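Local coordinates for protein cytosine-specific methyltransferase (Escherichia coli O157:H7 EDL933, PDB 3G7U) that probably methylates cytosine in DNA at carbon 5, using S-adenosyl-L-methionine as methyl donor, as other members of the C5-methyltransferase family do, at residues P79-F84 against P121-E126; L99-Y104 against R132-N137; F114-N119 against R164-G169. All coordinates share one frame; numbering follows the deposited sequence. Where two conformers were deposited one is given.

Contact 1: P79-F84 against P121-E126; sequences PPCQGF and PGIMQE
The Pro-Cys-Gln loop of C5-methyltransferases, motif IV, meets the turn that follows the Glu-Asn-Val motif where Cys-81, Gly-83 and Phe-84 pack on Pro-121, Gly-122, Ile-123 and Gln-125. Cys-81, the predicted active-site residue, places SG anti to its backbone N (chi1 176°), and the sulphur comes to rest 3.7 Å from CD1 of Ile-123. The two glycines bring the main chains close together. Gly-122, at a positive phi of 127°, lays its CA over one face of the Phe-84 ring as a CH-pi contact, 3.8 Å from the ring centroid. On the CD2-CE2 side of the same ring, CE2 lies 3.5 Å from the carbonyl O of Pro-121, and CB of that proline is the more distant neighbour. The amide of Gln-125 approaches obliquely, its plane 33° from that of the ring, with NE2 3.3 Å from Phe-84 CD1. That nitrogen serves both segments: it donates to Gly-122 O at 3.0 Å, on a lone pair in the carbonyl plane, and more weakly to Gly-83 O at 3.1 Å. Gly-83 O has a second partner in the hydroxyl of Tyr-128, whose side chain also touches Cys-81. A water completes the junction by accepting from the backbone N of Phe-84 and donating to Pro-121 O. Within the type I turn from Gly-122 to Gln-125, the backbone bond back to Gly-122 O is weak, and the side-chain bond of Gln-125 reinforces the same closure. The thiol therefore has a hydrocarbon neighbour on this side, whereas the loop beyond it is joined to the turn by one weak direct hydrogen bond and a water bridge, which sets the predicted active-site loop beside the turn following the Glu-Asn-Val motif.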
loop_
_atom_site.group_PDB
_atom_site.type_symbol
_atom_site.label_atom_id
_atom_site.label_comp_id
_atom_site.label_asym_id
_atom_site.label_seq_id
_atom_site.Cartn_x
_atom_site.Cartn_y
_atom_site.Cartn_z
ATOM N N PRO A 79 -1.446 9.978 -7.220
ATOM C CA PRO A 79 -1.803 10.516 -8.516
ATOM C C PRO A 79 -1.063 9.745 -9.609
ATOM O O PRO A 79 0.137 9.504 -9.475
ATOM C CB PRO A 79 -1.314 11.959 -8.445
ATOM C CG PRO A 79 -0.372 12.013 -7.396
ATOM C CD PRO A 79 -0.778 10.990 -6.386
ATOM N N PRO A 80 -1.780 9.338 -10.664
ATOM C CA PRO A 80 -1.143 8.570 -11.727
ATOM C C PRO A 80 -0.235 9.472 -12.530
ATOM O O PRO A 80 -0.346 10.687 -12.493
ATOM C CB PRO A 80 -2.319 8.120 -12.602
ATOM C CG PRO A 80 -3.562 8.423 -11.815
ATOM C CD PRO A 80 -3.200 9.576 -10.951
ATOM N N CYS A 81 0.680 8.866 -13.249
ATOM C CA CYS A 81 1.600 9.610 -14.047
ATOM C C CYS A 81 1.927 8.689 -15.195
ATOM O O CYS A 81 1.994 7.483 -14.990
ATOM C CB CYS A 81 2.845 9.897 -13.206
ATOM S SG CYS A 81 4.165 10.724 -14.061
ATOM N N GLN A 82 2.114 9.253 -16.392
ATOM C CA GLN A 82 2.597 8.503 -17.567
ATOM C C GLN A 82 3.913 7.743 -17.262
ATOM O O GLN A 82 4.061 6.582 -17.647
ATOM C CB GLN A 82 2.754 9.445 -18.766
ATOM C CG GLN A 82 3.253 8.780 -20.055
ATOM C CD GLN A 82 3.597 9.780 -21.164
ATOM O OE1 GLN A 82 3.192 10.952 -21.136
ATOM N NE2 GLN A 82 4.351 9.310 -22.155
ATOM N N GLY A 83 4.838 8.395 -16.548
ATOM C CA GLY A 83 6.027 7.726 -16.013
ATOM C C GLY A 83 6.963 7.210 -17.093
ATOM O O GLY A 83 7.230 7.905 -18.076
ATOM N N PHE A 84 7.440 5.978 -16.921
ATOM C CA PHE A 84 8.321 5.330 -17.908
ATOM C C PHE A 84 7.584 4.732 -19.125
ATOM O O PHE A 84 8.222 4.167 -20.010
ATOM C CB PHE A 84 9.184 4.239 -17.243
ATOM C CG PHE A 84 10.248 4.765 -16.302
ATOM C CD1 PHE A 84 11.210 5.673 -16.738
ATOM C CD2 PHE A 84 10.316 4.301 -14.987
ATOM C CE1 PHE A 84 12.202 6.144 -15.871
ATOM C CE2 PHE A 84 11.309 4.765 -14.112
ATOM C CZ PHE A 84 12.255 5.692 -14.560
ATOM N N PRO A 121 9.065 5.663 -9.012
ATOM C CA PRO A 121 10.041 6.237 -9.952
ATOM C C PRO A 121 9.520 6.344 -11.382
ATOM O O PRO A 121 8.785 5.470 -11.837
ATOM C CB PRO A 121 11.211 5.247 -9.860
ATOM C CG PRO A 121 11.190 4.846 -8.403
ATOM C CD PRO A 121 9.696 4.653 -8.134
ATOM N N GLY A 122 9.889 7.427 -12.067
ATOM C CA GLY A 122 9.330 7.772 -13.357
ATOM C C GLY A 122 8.835 9.201 -13.298
ATOM O O GLY A 122 8.897 9.937 -14.284
ATOM N N ILE A 123 8.349 9.583 -12.117
ATOM C CA ILE A 123 7.752 10.915 -11.874
ATOM C C ILE A 123 8.760 12.069 -12.076
ATOM O O ILE A 123 8.409 13.128 -12.612
ATOM C CB ILE A 123 7.048 10.936 -10.451
ATOM C CG1 ILE A 123 6.324 12.261 -10.153
ATOM C CG2 ILE A 123 8.023 10.612 -9.330
ATOM C CD1 ILE A 123 5.358 12.697 -11.183
ATOM N N MET A 124 10.035 11.848 -11.732
ATOM C CA MET A 124 10.989 12.960 -11.741
ATOM C C MET A 124 11.580 13.294 -13.097
ATOM O O MET A 124 12.421 14.194 -13.178
ATOM C CB MET A 124 12.093 12.776 -10.694
ATOM C CG MET A 124 11.558 12.636 -9.290
ATOM S SD MET A 124 10.536 14.064 -8.829
ATOM C CE MET A 124 11.358 14.339 -7.329
ATOM N N GLN A 125 11.128 12.620 -14.160
ATOM C CA GLN A 125 11.661 12.885 -15.503
ATOM C C GLN A 125 11.443 14.299 -16.050
ATOM O O GLN A 125 10.429 14.951 -15.774
ATOM C CB GLN A 125 11.156 11.868 -16.505
ATOM C CG GLN A 125 11.618 10.456 -16.257
ATOM C CD GLN A 125 11.006 9.503 -17.270
ATOM O OE1 GLN A 125 11.444 9.436 -18.429
ATOM N NE2 GLN A 125 9.975 8.783 -16.850
ATOM N N GLU A 126 12.411 14.746 -16.851
ATOM C CA GLU A 126 12.411 16.086 -17.427
ATOM C C GLU A 126 11.141 16.399 -18.201
ATOM O O GLU A 126 10.629 17.519 -18.133
ATOM C CB GLU A 126 13.638 16.309 -18.325
ATOM C CG GLU A 126 14.863 16.847 -17.588
ATOM C CD GLU A 126 14.526 17.970 -16.600
ATOM O OE1 GLU A 126 13.933 19.007 -17.010
ATOM O OE2 GLU A 126 14.857 17.807 -15.400
HETATM O O HOH W 1 6.881 4.931 -14.032
#

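Contact 2: L99-Y104 against R132-N137; sequences LYMHFY and RNKAFN
Ala-135 sets its methyl group between Tyr-100, Met-101 and Tyr-104, where helices 94-110 and 129-140 run nearly parallel, their short segments 14° apart with axes 9.3 Å from each other at the closest approach. CB of Ala-135 lies 3.7 Å from Tyr-104 CD2 and slightly farther from CG of that ring; it also meets Tyr-100 CE2 at 3.9 Å, approaching both rings obliquely. The two tyrosines pack on each other as well, Tyr-104 CD2 standing over the rim of one face of the Tyr-100 ring. Met-101 provides the other large share of the contact. Its CB does not point directly at the neighbouring helix, but bends at chi2 and chi3 bring the end across: the latter torsion, -39°, puts CE 3.7 Å from the backbone N of Ala-135, and SD touches CB of the same residue at 3.9 Å. On its outer side the thioether runs against Lys-134, whose CB, CG and CD line the sulphur and terminal methyl, while NZ comes back to 3.9 Å from CE. Tyr-100 extends the interface toward the start of helix 129-140, where its OH is near CG of Arg-132. The polar ends of that pair have other partners: the tyrosine hydroxyl bonds to a bound glycerol, and Arg-132 NH1 bonds to the carbonyl O of Gln-125. Inward, Tyr-100 and Tyr-104 also touch Asn-119 and Ala-117 of strand 114-119, respectively. Parallel helices side by side on one face of the central sheet, belonging to successive beta-alpha-beta crossovers that share strand 114-119, are characteristic of the Rossmann-like class I methyltransferase fold.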
loop_
_atom_site.group_PDB
_atom_site.type_symbol
_atom_site.label_atom_id
_atom_site.label_comp_id
_atom_site.label_asym_id
_atom_site.label_seq_id
_atom_site.Cartn_x
_atom_site.Cartn_y
_atom_site.Cartn_z
ATOM N N LEU A 99 -4.922 13.102 -14.974
ATOM C CA LEU A 99 -5.306 12.710 -13.598
ATOM C C LEU A 99 -4.369 13.223 -12.503
ATOM O O LEU A 99 -4.801 13.546 -11.379
ATOM C CB LEU A 99 -5.500 11.188 -13.483
ATOM C CG LEU A 99 -6.678 10.619 -14.290
ATOM C CD1 LEU A 99 -6.601 9.113 -14.360
ATOM C CD2 LEU A 99 -8.025 11.082 -13.753
ATOM N N TYR A 100 -3.076 13.284 -12.826
ATOM C CA TYR A 100 -2.075 13.865 -11.935
ATOM C C TYR A 100 -2.452 15.274 -11.519
ATOM O O TYR A 100 -2.420 15.620 -10.338
ATOM C CB TYR A 100 -0.704 13.896 -12.648
ATOM C CG TYR A 100 0.431 14.337 -11.755
ATOM C CD1 TYR A 100 1.060 13.427 -10.910
ATOM C CD2 TYR A 100 0.880 15.664 -11.745
ATOM C CE1 TYR A 100 2.076 13.808 -10.068
ATOM C CE2 TYR A 100 1.926 16.058 -10.880
ATOM C CZ TYR A 100 2.517 15.103 -10.059
ATOM O OH TYR A 100 3.540 15.427 -9.199
ATOM N N MET A 101 -2.788 16.087 -12.527
ATOM C CA MET A 101 -3.159 17.483 -12.319
ATOM C C MET A 101 -4.468 17.643 -11.541
ATOM O O MET A 101 -4.605 18.595 -10.770
ATOM C CB MET A 101 -3.280 18.194 -13.665
ATOM C CG MET A 101 -1.941 18.541 -14.367
ATOM S SD MET A 101 -0.808 19.565 -13.395
ATOM C CE MET A 101 -1.876 20.756 -12.562
ATOM N N HIS A 102 -5.401 16.699 -11.722
ATOM C CA HIS A 102 -6.691 16.703 -10.977
ATOM C C HIS A 102 -6.515 16.447 -9.502
ATOM O O HIS A 102 -7.275 16.972 -8.683
ATOM C CB HIS A 102 -7.658 15.661 -11.552
ATOM C CG HIS A 102 -8.218 16.024 -12.889
ATOM N ND1 HIS A 102 -8.912 17.191 -13.110
ATOM C CD2 HIS A 102 -8.167 15.383 -14.081
ATOM C CE1 HIS A 102 -9.282 17.244 -14.377
ATOM N NE2 HIS A 102 -8.829 16.168 -14.992
ATOM N N PHE A 103 -5.528 15.621 -9.133
ATOM C CA PHE A 103 -5.207 15.437 -7.721
ATOM C C PHE A 103 -4.911 16.795 -7.099
ATOM O O PHE A 103 -5.420 17.142 -6.018
ATOM C CB PHE A 103 -3.985 14.491 -7.499
ATOM C CG PHE A 103 -3.620 14.260 -6.047
ATOM C CD1 PHE A 103 -4.199 13.224 -5.345
ATOM C CD2 PHE A 103 -2.637 15.038 -5.406
ATOM C CE1 PHE A 103 -3.860 13.010 -4.028
ATOM C CE2 PHE A 103 -2.302 14.837 -4.099
ATOM C CZ PHE A 103 -2.896 13.823 -3.402
ATOM N N TYR A 104 -4.019 17.526 -7.742
ATOM C CA TYR A 104 -3.559 18.795 -7.209
ATOM C C TYR A 104 -4.633 19.886 -7.347
ATOM O O TYR A 104 -4.692 20.762 -6.509
ATOM C CB TYR A 104 -2.220 19.219 -7.819
ATOM C CG TYR A 104 -1.122 18.355 -7.244
ATOM C CD1 TYR A 104 -0.608 18.627 -5.998
ATOM C CD2 TYR A 104 -0.646 17.233 -7.935
ATOM C CE1 TYR A 104 0.368 17.811 -5.409
ATOM C CE2 TYR A 104 0.356 16.416 -7.369
ATOM C CZ TYR A 104 0.848 16.714 -6.122
ATOM O OH TYR A 104 1.822 15.936 -5.545
ATOM N N ARG A 132 4.621 18.831 -13.339
ATOM C CA ARG A 132 4.970 18.931 -11.918
ATOM C C ARG A 132 5.064 20.395 -11.473
ATOM O O ARG A 132 4.696 20.699 -10.346
ATOM C CB ARG A 132 6.275 18.192 -11.567
ATOM C CG ARG A 132 6.223 16.675 -11.696
ATOM C CD ARG A 132 7.386 15.992 -10.954
ATOM N NE ARG A 132 8.630 16.737 -11.164
ATOM C CZ ARG A 132 9.449 16.602 -12.211
ATOM N NH1 ARG A 132 9.206 15.717 -13.165
ATOM N NH2 ARG A 132 10.522 17.367 -12.303
ATOM N N ASN A 133 5.590 21.269 -12.344
ATOM C CA ASN A 133 5.675 22.689 -12.023
ATOM C C ASN A 133 4.260 23.302 -11.971
ATOM O O ASN A 133 3.953 24.038 -11.029
ATOM C CB ASN A 133 6.615 23.457 -12.986
ATOM C CG ASN A 133 8.124 23.183 -12.726
ATOM O OD1 ASN A 133 8.979 23.602 -13.512
ATOM N ND2 ASN A 133 8.443 22.483 -11.635
ATOM N N LYS A 134 3.419 22.958 -12.951
ATOM C CA LYS A 134 2.014 23.370 -13.018
ATOM C C LYS A 134 1.218 22.936 -11.768
ATOM O O LYS A 134 0.411 23.707 -11.235
ATOM C CB LYS A 134 1.369 22.833 -14.305
ATOM C CG LYS A 134 0.092 23.536 -14.724
ATOM C CD LYS A 134 -0.535 22.837 -15.931
ATOM C CE LYS A 134 -1.895 23.455 -16.325
ATOM N NZ LYS A 134 -3.060 22.980 -15.498
ATOM N N ALA A 135 1.486 21.723 -11.285
ATOM C CA ALA A 135 0.903 21.210 -10.046
ATOM C C ALA A 135 1.439 21.879 -8.772
ATOM O O ALA A 135 0.676 22.120 -7.828
ATOM C CB ALA A 135 1.099 19.710 -9.980
ATOM N N PHE A 136 2.747 22.158 -8.742
ATOM C CA PHE A 136 3.407 22.887 -7.651
ATOM C C PHE A 136 2.765 24.274 -7.560
ATOM O O PHE A 136 2.479 24.742 -6.467
ATOM C CB PHE A 136 4.909 23.022 -7.960
ATOM C CG PHE A 136 5.795 23.456 -6.781
ATOM C CD1 PHE A 136 5.917 24.795 -6.422
ATOM C CD2 PHE A 136 6.593 22.514 -6.107
ATOM C CE1 PHE A 136 6.765 25.192 -5.374
ATOM C CE2 PHE A 136 7.457 22.894 -5.058
ATOM C CZ PHE A 136 7.541 24.238 -4.689
ATOM N N ASN A 137 2.524 24.894 -8.715
ATOM C CA ASN A 137 1.901 26.214 -8.801
ATOM C C ASN A 137 0.507 26.304 -8.209
ATOM O O ASN A 137 0.144 27.343 -7.668
ATOM C CB ASN A 137 1.806 26.680 -10.258
ATOM C CG ASN A 137 3.134 27.123 -10.827
ATOM O OD1 ASN A 137 4.100 27.354 -10.094
ATOM N ND2 ASN A 137 3.192 27.236 -12.153
#

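Contact 3: F114-N119 against R164-G169; sequences FFLAEN and RYFFIG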
loop_
_atom_site.group_PDB
_atom_site.type_symbol
_atom_site.label_atom_id
_atom_site.label_comp_id
_atom_site.label_asym_id
_atom_site.label_seq_id
_atom_site.Cartn_x
_atom_site.Cartn_y
_atom_site.Cartn_z
ATOM N N PHE A 114 -3.199 19.330 5.088
ATOM C CA PHE A 114 -2.007 18.788 4.418
ATOM C C PHE A 114 -2.393 17.946 3.198
ATOM O O PHE A 114 -3.561 17.527 3.052
ATOM C CB PHE A 114 -1.184 17.976 5.428
ATOM C CG PHE A 114 -1.720 16.597 5.700
ATOM C CD1 PHE A 114 -1.254 15.505 4.969
ATOM C CD2 PHE A 114 -2.647 16.369 6.716
ATOM C CE1 PHE A 114 -1.735 14.223 5.209
ATOM C CE2 PHE A 114 -3.132 15.080 6.979
ATOM C CZ PHE A 114 -2.671 14.004 6.239
ATOM N N PHE A 115 -1.431 17.729 2.297
ATOM C CA PHE A 115 -1.594 16.684 1.282
ATOM C C PHE A 115 -0.397 15.744 1.341
ATOM O O PHE A 115 0.699 16.139 1.778
ATOM C CB PHE A 115 -1.780 17.248 -0.127
ATOM C CG PHE A 115 -0.579 17.959 -0.692
ATOM C CD1 PHE A 115 0.431 17.248 -1.381
ATOM C CD2 PHE A 115 -0.463 19.342 -0.587
ATOM C CE1 PHE A 115 1.510 17.894 -1.928
ATOM C CE2 PHE A 115 0.615 19.994 -1.139
ATOM C CZ PHE A 115 1.621 19.274 -1.801
ATOM N N LEU A 116 -0.635 14.503 0.951
ATOM C CA LEU A 116 0.479 13.549 0.770
ATOM C C LEU A 116 0.153 12.840 -0.516
ATOM O O LEU A 116 -0.899 12.173 -0.622
ATOM C CB LEU A 116 0.547 12.564 1.930
ATOM C CG LEU A 116 1.618 11.440 1.818
ATOM C CD1 LEU A 116 2.070 11.029 3.176
ATOM C CD2 LEU A 116 1.126 10.203 1.061
ATOM N N ALA A 117 1.065 12.927 -1.472
ATOM C CA ALA A 117 0.980 12.136 -2.707
ATOM C C ALA A 117 2.138 11.155 -2.731
ATOM O O ALA A 117 3.233 11.475 -2.263
ATOM C CB ALA A 117 1.057 13.022 -3.914
ATOM N N GLU A 118 1.874 9.954 -3.219
ATOM C CA GLU A 118 2.940 8.944 -3.373
ATOM C C GLU A 118 3.063 8.642 -4.857
ATOM O O GLU A 118 2.055 8.590 -5.579
ATOM C CB GLU A 118 2.640 7.694 -2.547
ATOM C CG GLU A 118 1.337 6.926 -2.894
ATOM C CD GLU A 118 1.481 5.945 -4.079
ATOM O OE1 GLU A 118 0.465 5.350 -4.506
ATOM O OE2 GLU A 118 2.612 5.747 -4.574
ATOM N N ASN A 119 4.293 8.469 -5.350
ATOM C CA ASN A 119 4.487 8.128 -6.742
ATOM C C ASN A 119 5.635 7.101 -6.838
ATOM O O ASN A 119 6.504 7.069 -5.994
ATOM C CB ASN A 119 4.842 9.340 -7.596
ATOM C CG ASN A 119 3.636 10.225 -7.915
ATOM O OD1 ASN A 119 3.340 11.136 -7.155
ATOM N ND2 ASN A 119 2.967 9.977 -9.057
ATOM N N ARG A 164 9.871 4.457 -3.251
ATOM C CA ARG A 164 8.638 5.232 -3.421
ATOM C C ARG A 164 8.990 6.693 -3.194
ATOM O O ARG A 164 9.781 6.957 -2.313
ATOM C CB ARG A 164 7.657 4.837 -2.309
ATOM C CG ARG A 164 6.189 4.903 -2.678
ATOM C CD ARG A 164 5.742 3.609 -3.339
ATOM N NE ARG A 164 4.485 3.766 -4.058
ATOM C CZ ARG A 164 3.859 2.778 -4.689
ATOM N NH1 ARG A 164 2.716 3.005 -5.316
ATOM N NH2 ARG A 164 4.368 1.557 -4.693
ATOM N N TYR A 165 8.378 7.620 -3.939
ATOM C CA TYR A 165 8.528 9.043 -3.623
ATOM C C TYR A 165 7.300 9.488 -2.843
ATOM O O TYR A 165 6.183 9.074 -3.165
ATOM C CB TYR A 165 8.557 9.863 -4.888
ATOM C CG TYR A 165 9.865 9.850 -5.655
ATOM C CD1 TYR A 165 10.949 10.638 -5.256
ATOM C CD2 TYR A 165 9.985 9.096 -6.814
ATOM C CE1 TYR A 165 12.152 10.643 -5.998
ATOM C CE2 TYR A 165 11.185 9.092 -7.565
ATOM C CZ TYR A 165 12.248 9.866 -7.143
ATOM O OH TYR A 165 13.400 9.883 -7.892
ATOM N N PHE A 166 7.494 10.318 -1.824
ATOM C CA PHE A 166 6.377 10.979 -1.160
ATOM C C PHE A 166 6.516 12.478 -1.300
ATOM O O PHE A 166 7.594 13.026 -1.079
ATOM C CB PHE A 166 6.356 10.606 0.295
ATOM C CG PHE A 166 5.950 9.188 0.545
ATOM C CD1 PHE A 166 4.616 8.866 0.763
ATOM C CD2 PHE A 166 6.893 8.159 0.550
ATOM C CE1 PHE A 166 4.216 7.514 1.009
ATOM C CE2 PHE A 166 6.489 6.812 0.787
ATOM C CZ PHE A 166 5.156 6.508 1.021
ATOM N N PHE A 167 5.414 13.131 -1.675
ATOM C CA PHE A 167 5.369 14.574 -1.858
ATOM C C PHE A 167 4.384 15.112 -0.842
ATOM O O PHE A 167 3.224 14.745 -0.914
ATOM C CB PHE A 167 4.904 14.929 -3.258
ATOM C CG PHE A 167 5.823 14.418 -4.343
ATOM C CD1 PHE A 167 6.955 15.129 -4.705
ATOM C CD2 PHE A 167 5.559 13.212 -4.988
ATOM C CE1 PHE A 167 7.828 14.643 -5.706
ATOM C CE2 PHE A 167 6.415 12.718 -5.988
ATOM C CZ PHE A 167 7.542 13.431 -6.344
ATOM N N ILE A 168 4.862 15.938 0.108
ATOM C CA ILE A 168 4.035 16.368 1.257
ATOM C C ILE A 168 3.929 17.902 1.248
ATOM O O ILE A 168 4.901 18.593 0.935
ATOM C CB ILE A 168 4.605 15.857 2.598
ATOM C CG1 ILE A 168 4.520 14.336 2.670
ATOM C CG2 ILE A 168 3.858 16.467 3.814
ATOM C CD1 ILE A 168 5.446 13.721 3.701
ATOM N N GLY A 169 2.743 18.439 1.549
ATOM C CA GLY A 169 2.609 19.899 1.636
ATOM C C GLY A 169 1.787 20.151 2.868
ATOM O O GLY A 169 0.960 19.330 3.233
#
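Phe-115, Ala-117 and Asn-119 pair with Gly-169, Phe-167 and Tyr-165 through six backbone hydrogen bonds, joining strand 114-119 to the antiparallel strand 163-171 of the class I methyltransferase sheet. The central pair is nearly straight, with Ala-117 N to Phe-167 O at 2.9 Å and an angle of 173° at the hydrogen. Leu-116 and Ile-168, then Glu-118 and Phe-166, form the intervening non-hydrogen-bonded pairs. On their side of the sheet Leu-116 CD2 reaches the edge of the Phe-166 ring, 3.7 Å from CD1, and lies in the ring plane; Leu-116 and Ile-168 stand side by side. Helix 353-367 packs over this apolar group through Val-355, Ile-359 and Leu-363. The other face carries Phe-115, Ala-117, Asn-119 and Phe-167, and is met by helix 94-110. There CG of Phe-115 sits between its backbone N and carbonyl carbon (chi1 67°), and the ring lies over Gly-169, whose CA makes a CH-pi contact 3.8 Å from the centroid; the lack of a side chain on the glycine allows this overlap. The Asn-119 side chain crosses that of Phe-167 at about a right angle, its amide plane 70° from the ring, with OD1 3.6 Å from ring atom CE2, while ND2 donates weakly to Pro-79 O in the loop of the predicted active-site Cys-81. Glu-118 and Asn-119 begin the Glu-Asn-Val motif, and Arg-164 ends an Arg-X-Arg sequence begun by Arg-162, a signature of this family. Arg-164 was modelled in two conformers. In the one described, it forms a salt bridge with Glu-118 OE2: NE and NH1, each at 2.8 Å, reach that single oxygen from the same face of the carboxylate plane.

From the N terminus the chain passes 79-84, 99-104, 114-119, 121-126, 132-137 and 164-169, so the segments alternate and every pair of contacts crosses. Contact 1 closes a loop containing helix 94-110 and strand 114-119, bringing together the segments that follow two neighbouring parallel strands. Contact 2 closes the loop that holds strand 114-119, joining the helices before and after it. Contact 3 closes the loop that holds helix 129-140 and strand 143-152, setting strand 163-171 beside 114-119. Phe-103 packs on Ala-117 between contacts 2 and 3, Pro-80 O lies against Tyr-100 CB between contacts 1 and 2, and Ile-123 meets Tyr-165 between contacts 1 and 3.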